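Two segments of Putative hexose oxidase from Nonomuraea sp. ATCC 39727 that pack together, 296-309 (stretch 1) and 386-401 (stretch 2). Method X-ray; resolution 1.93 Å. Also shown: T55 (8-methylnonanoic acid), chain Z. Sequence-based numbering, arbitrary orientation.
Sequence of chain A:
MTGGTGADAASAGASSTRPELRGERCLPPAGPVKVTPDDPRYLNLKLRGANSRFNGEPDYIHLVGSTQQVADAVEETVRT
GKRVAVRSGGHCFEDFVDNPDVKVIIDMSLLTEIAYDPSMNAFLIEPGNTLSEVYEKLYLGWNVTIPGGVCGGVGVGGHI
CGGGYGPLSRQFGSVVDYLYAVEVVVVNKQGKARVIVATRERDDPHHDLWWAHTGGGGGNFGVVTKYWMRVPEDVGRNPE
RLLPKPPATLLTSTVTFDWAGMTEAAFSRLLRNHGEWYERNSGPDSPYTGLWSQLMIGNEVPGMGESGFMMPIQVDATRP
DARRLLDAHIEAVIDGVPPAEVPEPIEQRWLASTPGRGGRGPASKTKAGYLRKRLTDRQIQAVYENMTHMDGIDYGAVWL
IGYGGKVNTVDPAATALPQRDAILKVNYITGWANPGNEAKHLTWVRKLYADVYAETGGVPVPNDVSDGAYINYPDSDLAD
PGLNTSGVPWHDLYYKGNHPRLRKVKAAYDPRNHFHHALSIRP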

# COMPACT_ATOMS: atom_id res chain seq x y z
N MET A 296 -9.58 17.39 3.96
CA MET A 296 -8.47 17.29 4.86
C MET A 296 -8.64 18.38 5.92
O MET A 296 -8.58 19.55 5.57
N ILE A 297 -8.92 17.98 7.14
CA ILE A 297 -9.26 18.86 8.23
C ILE A 297 -8.04 18.80 9.14
O ILE A 297 -8.00 18.05 10.12
N GLY A 298 -7.06 19.64 8.82
CA GLY A 298 -5.77 19.64 9.47
C GLY A 298 -5.38 21.02 9.97
O GLY A 298 -5.95 22.02 9.54
N ASN A 299 -4.45 21.05 10.94
CA ASN A 299 -3.75 22.33 11.23
C ASN A 299 -2.71 22.64 10.15
O ASN A 299 -2.23 21.75 9.37
N GLU A 300 -2.39 23.93 10.06
CA GLU A 300 -1.39 24.47 9.08
C GLU A 300 0.02 24.28 9.63
O GLU A 300 0.29 24.69 10.75
N VAL A 301 0.89 23.67 8.84
CA VAL A 301 2.26 23.44 9.21
C VAL A 301 3.17 24.07 8.12
O VAL A 301 3.24 23.55 6.98
N PRO A 302 3.93 25.14 8.48
CA PRO A 302 4.89 25.89 7.63
C PRO A 302 5.33 25.32 6.27
O PRO A 302 4.83 25.80 5.23
N GLY A 303 6.21 24.33 6.24
CA GLY A 303 6.76 23.88 4.95
C GLY A 303 6.14 22.59 4.49
O GLY A 303 6.72 21.87 3.67
N MET A 304 4.95 22.26 5.00
CA MET A 304 4.33 20.96 4.74
C MET A 304 3.14 21.26 3.81
O MET A 304 2.08 21.75 4.26
N GLY A 305 3.31 20.99 2.52
CA GLY A 305 2.27 21.34 1.55
C GLY A 305 0.93 20.61 1.76
O GLY A 305 -0.12 21.12 1.38
N GLU A 306 0.94 19.44 2.38
CA GLU A 306 -0.26 18.63 2.50
C GLU A 306 -0.98 18.96 3.82
O GLU A 306 -1.97 18.34 4.18
N SER A 307 -0.48 19.94 4.55
CA SER A 307 -1.10 20.31 5.81
C SER A 307 -2.21 21.28 5.56
O SER A 307 -2.45 21.68 4.43
N GLY A 308 -2.92 21.64 6.60
CA GLY A 308 -3.99 22.60 6.49
C GLY A 308 -5.35 21.99 6.29
O GLY A 308 -5.57 20.78 6.49
N PHE A 309 -6.28 22.89 5.99
CA PHE A 309 -7.69 22.66 5.93
C PHE A 309 -8.06 22.89 4.48
O PHE A 309 -8.14 24.03 4.03
N ASN A 386 -12.03 18.21 19.38
CA ASN A 386 -10.65 17.83 19.43
C ASN A 386 -9.75 18.61 18.46
O ASN A 386 -8.56 18.95 18.75
N MET A 387 -10.28 18.98 17.29
CA MET A 387 -9.47 19.72 16.34
C MET A 387 -9.17 21.19 16.78
O MET A 387 -8.28 21.82 16.22
N THR A 388 -10.01 21.74 17.65
CA THR A 388 -9.81 23.08 18.18
C THR A 388 -9.07 23.10 19.49
O THR A 388 -8.83 24.19 20.00
N HIS A 389 -8.68 21.94 20.02
CA HIS A 389 -7.93 21.77 21.27
C HIS A 389 -6.74 20.85 21.09
O HIS A 389 -6.69 19.70 21.53
N MET A 390 -5.79 21.40 20.36
CA MET A 390 -4.59 20.66 19.96
C MET A 390 -3.33 21.44 20.29
O MET A 390 -2.41 21.58 19.48
N ASP A 391 -3.28 21.97 21.51
CA ASP A 391 -2.09 22.65 21.97
C ASP A 391 -0.99 21.61 22.17
O ASP A 391 -1.21 20.58 22.78
N GLY A 392 0.16 21.90 21.62
CA GLY A 392 1.32 21.02 21.68
C GLY A 392 1.36 19.98 20.57
O GLY A 392 2.32 19.24 20.46
N ILE A 393 0.34 19.95 19.72
CA ILE A 393 0.26 18.95 18.66
C ILE A 393 0.86 19.52 17.43
O ILE A 393 0.37 20.54 16.93
N ASP A 394 1.95 18.92 16.95
CA ASP A 394 2.61 19.35 15.75
C ASP A 394 1.74 19.28 14.49
O ASP A 394 1.67 20.24 13.72
N TYR A 395 1.14 18.11 14.24
CA TYR A 395 0.14 17.96 13.15
C TYR A 395 -0.90 17.02 13.62
O TYR A 395 -0.58 16.02 14.25
N GLY A 396 -2.15 17.44 13.44
CA GLY A 396 -3.27 16.62 13.74
C GLY A 396 -4.30 16.89 12.68
O GLY A 396 -4.47 18.06 12.23
N ALA A 397 -4.99 15.82 12.23
CA ALA A 397 -5.97 15.98 11.16
C ALA A 397 -7.02 14.86 11.13
O ALA A 397 -6.78 13.72 11.67
N VAL A 398 -8.18 15.20 10.57
CA VAL A 398 -9.18 14.20 10.12
C VAL A 398 -9.30 14.34 8.62
O VAL A 398 -9.57 15.45 8.11
N TRP A 399 -9.06 13.25 7.89
CA TRP A 399 -9.23 13.21 6.44
C TRP A 399 -10.44 12.32 6.10
O TRP A 399 -10.55 11.20 6.64
N LEU A 400 -11.32 12.82 5.24
CA LEU A 400 -12.51 12.12 4.82
C LEU A 400 -12.29 11.87 3.33
O LEU A 400 -12.23 12.81 2.52
N ILE A 401 -12.00 10.61 2.97
CA ILE A 401 -11.47 10.25 1.65
C ILE A 401 -12.57 9.61 0.86
O ILE A 401 -13.16 8.62 1.35

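Two methionine methyl groups, both from stretch 1, each sit over the face of an aromatic ring from stretch 2. Met304 CE lies 3.8 Å from the centroid of the Tyr395 ring, almost exactly on the ring normal. Met296 CE lies 3.8 Å from the centroid of the six-membered ring of Trp399. The two methionines differ in shape: Met304 is extended (t, t, t), whereas Met296 is m, t, p.

The frame is a short antiparallel pairing. Ile297 N donates to Val398 O at 2.8 Å, and Val398 N donates to Ile297 O at 2.9 Å. Met296, Ala397 and Trp399 point to one face of the sheet. Ile297 and Val398 point to the other. Gly298 pairs with Ala397 on the first face, where a CB would clash with Gly308 O.

Trp399 has chi1 m, and the end of its side chain comes nearer to stretch 1. Its CZ2 is 3.4 Å from Met296 CE. Trp399 NE1 donates to Tyr395 OH at 3.1 Å, linking the two rings. Tyr395 is t at chi1, and its ring reaches stretch 1 although its CA-to-CB bond points sideways. Val301, also t, points toward stretch 2 and places CG2 3.9 Å from Tyr395 CD1.

One water joins the tyrosine to the loop. It accepts from Tyr395 OH at 2.6 Å and donates to Glu306 O at 3.0 Å and Gly308 O at 2.7 Å.

On the opposite face, Ile297 (m, t) sets CD1 3.8 Å from Leu400 CD1 and CG2 4.3 Å from Met387 CG. Met387 (m, m, m) also brings CE to 3.2 Å from Ile297 O.

Asn299 extends the pairing with its side chain. Its chi1 is p, and its CA-to-CB bond points sideways, but the amide comes nearer to stretch 2. Gly396 N donates to Asn299 OD1 at 3.0 Å, and Asn299 ND2 donates to Asp394 O at 3.1 Å. The amide thus meets a backbone donor and a backbone acceptor. Met390 CE (p, t, m) packs 3.3 Å from Asn299 OD1.

Ser307 (p) braces the loop of stretch 1. Its OG accepts from Val301 N at 2.8 Å and donates to Met304 O at 2.9 Å.

The 8-methylnonanoic acid T55 lies beside this contact. Its CAI is 3.5 Å from Met304 CE, and its CAD is 3.5 Å from Tyr395 CB and 3.3 Å from Asp394 CB. The fatty chain therefore touches both stretches.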

# COMPACT_ATOMS: atom_id res chain seq x y z
CB MET A 296 -7.20 17.43 4.12
CG MET A 296 -6.99 16.35 3.00
SD MET A 296 -5.78 16.85 1.76
CE MET A 296 -4.36 16.41 2.71
CB ILE A 297 -10.53 18.46 8.94
CG1 ILE A 297 -11.69 18.23 7.98
CG2 ILE A 297 -10.91 19.52 9.98
CD1 ILE A 297 -12.82 17.51 8.62
CB ASN A 299 -3.18 22.42 12.67
CG ASN A 299 -2.04 21.42 12.91
OD1 ASN A 299 -2.13 20.26 12.53
ND2 ASN A 299 -0.95 21.89 13.45
CB GLU A 300 -1.55 25.97 8.85
CG GLU A 300 -2.96 26.53 8.87
CD GLU A 300 -3.51 26.77 7.48
OE1 GLU A 300 -2.86 27.53 6.71
OE2 GLU A 300 -4.58 26.20 7.18
CB VAL A 301 2.55 21.93 9.36
CG1 VAL A 301 4.01 21.69 9.78
CG2 VAL A 301 1.59 21.28 10.36
CB PRO A 302 6.07 26.06 8.56
CG PRO A 302 5.41 26.34 9.86
CD PRO A 302 4.09 25.59 9.87
CB MET A 304 3.91 20.33 6.07
CG MET A 304 3.28 18.94 6.00
SD MET A 304 2.56 18.38 7.59
CE MET A 304 1.46 17.05 7.00
CB GLU A 306 0.16 17.15 2.41
CG GLU A 306 -0.65 16.21 1.51
CD GLU A 306 -0.91 16.63 0.04
OE1 GLU A 306 -0.30 16.06 -0.90
OE2 GLU A 306 -1.84 17.42 -0.18
CB SER A 307 -0.03 20.88 6.76
OG SER A 307 0.27 22.24 6.48
CB PHE A 309 -8.37 23.65 6.87
CG PHE A 309 -9.80 23.29 7.25
CD1 PHE A 309 -10.58 22.31 6.55
CD2 PHE A 309 -10.41 23.97 8.28
CE1 PHE A 309 -11.85 22.09 6.89
CE2 PHE A 309 -11.69 23.65 8.68
CZ PHE A 309 -12.43 22.70 7.99
CB ASN A 386 -10.59 16.26 19.28
CG ASN A 386 -11.17 15.56 20.45
OD1 ASN A 386 -10.49 15.35 21.43
ND2 ASN A 386 -12.41 15.18 20.39
CB MET A 387 -10.14 19.76 14.94
CG MET A 387 -10.05 18.47 14.11
SD MET A 387 -8.39 17.81 13.94
CE MET A 387 -7.59 19.18 13.12
CB THR A 388 -11.16 23.84 18.29
OG1 THR A 388 -12.14 23.09 19.00
CG2 THR A 388 -11.66 24.10 16.97
CB HIS A 389 -8.90 21.38 22.36
CG HIS A 389 -9.88 22.51 22.58
ND1 HIS A 389 -11.19 22.47 22.15
CD2 HIS A 389 -9.66 23.78 23.04
CE1 HIS A 389 -11.76 23.65 22.40
NE2 HIS A 389 -10.86 24.45 22.95
CB MET A 390 -4.71 20.23 18.47
CG MET A 390 -4.73 21.28 17.40
SD MET A 390 -5.42 20.50 15.86
CE MET A 390 -3.95 19.76 15.29
CB ASP A 391 -2.36 23.42 23.27
CG ASP A 391 -3.18 24.71 23.05
OD1 ASP A 391 -3.16 25.26 21.91
OD2 ASP A 391 -3.85 25.19 24.00
CB ILE A 393 -1.19 18.53 18.38
CG1 ILE A 393 -1.85 18.13 19.68
CG2 ILE A 393 -1.22 17.48 17.25
CD1 ILE A 393 -1.08 17.01 20.40
CB ASP A 394 3.90 18.55 15.48
CG ASP A 394 5.01 18.80 16.53
OD1 ASP A 394 4.87 19.72 17.34
OD2 ASP A 394 6.00 18.03 16.54
CB TYR A 395 0.75 17.38 11.87
CG TYR A 395 -0.28 17.17 10.76
CD1 TYR A 395 -0.85 18.26 10.10
CD2 TYR A 395 -0.64 15.88 10.33
CE1 TYR A 395 -1.80 18.10 9.10
CE2 TYR A 395 -1.56 15.69 9.30
CZ TYR A 395 -2.16 16.78 8.71
OH TYR A 395 -3.05 16.61 7.70
CB ALA A 397 -5.27 16.12 9.82
CB VAL A 398 -10.53 14.44 10.76
CG1 VAL A 398 -11.57 13.43 10.21
CG2 VAL A 398 -10.37 14.33 12.25
CB TRP A 399 -8.00 12.62 5.72
CG TRP A 399 -6.77 13.41 5.83
CD1 TRP A 399 -6.55 14.52 6.60
CD2 TRP A 399 -5.54 13.15 5.14
NE1 TRP A 399 -5.28 14.96 6.43
CE2 TRP A 399 -4.63 14.13 5.53
CE3 TRP A 399 -5.14 12.19 4.20
CZ2 TRP A 399 -3.32 14.18 5.04
CZ3 TRP A 399 -3.84 12.23 3.69
CH2 TRP A 399 -2.94 13.20 4.13
CB LEU A 400 -13.72 12.96 5.09
CG LEU A 400 -14.04 13.18 6.60
CD1 LEU A 400 -14.54 14.58 6.85
CD2 LEU A 400 -15.07 12.18 7.05
CB ILE A 401 -10.29 9.25 1.86
CG1 ILE A 401 -9.21 9.81 2.84
CG2 ILE A 401 -9.62 8.87 0.58
CD1 ILE A 401 -8.25 8.69 3.31
CAD T55 Z . 4.15 16.93 12.64
CAE T55 Z . 5.23 16.67 11.62
CAG T55 Z . 4.60 16.34 10.26
CAH T55 Z . 3.88 14.99 10.34
CAI T55 Z . 3.07 14.74 9.07
CAJ T55 Z . 2.36 13.38 9.15
CAK T55 Z . 1.98 12.97 7.75
CAL T55 Z . 1.46 11.52 7.68
CAF T55 Z . 6.09 17.91 11.52
C T55 Z . 0.99 11.25 6.25
O T55 Z . 1.09 12.10 5.33
O HOH W 1 -4.15 18.48 6.30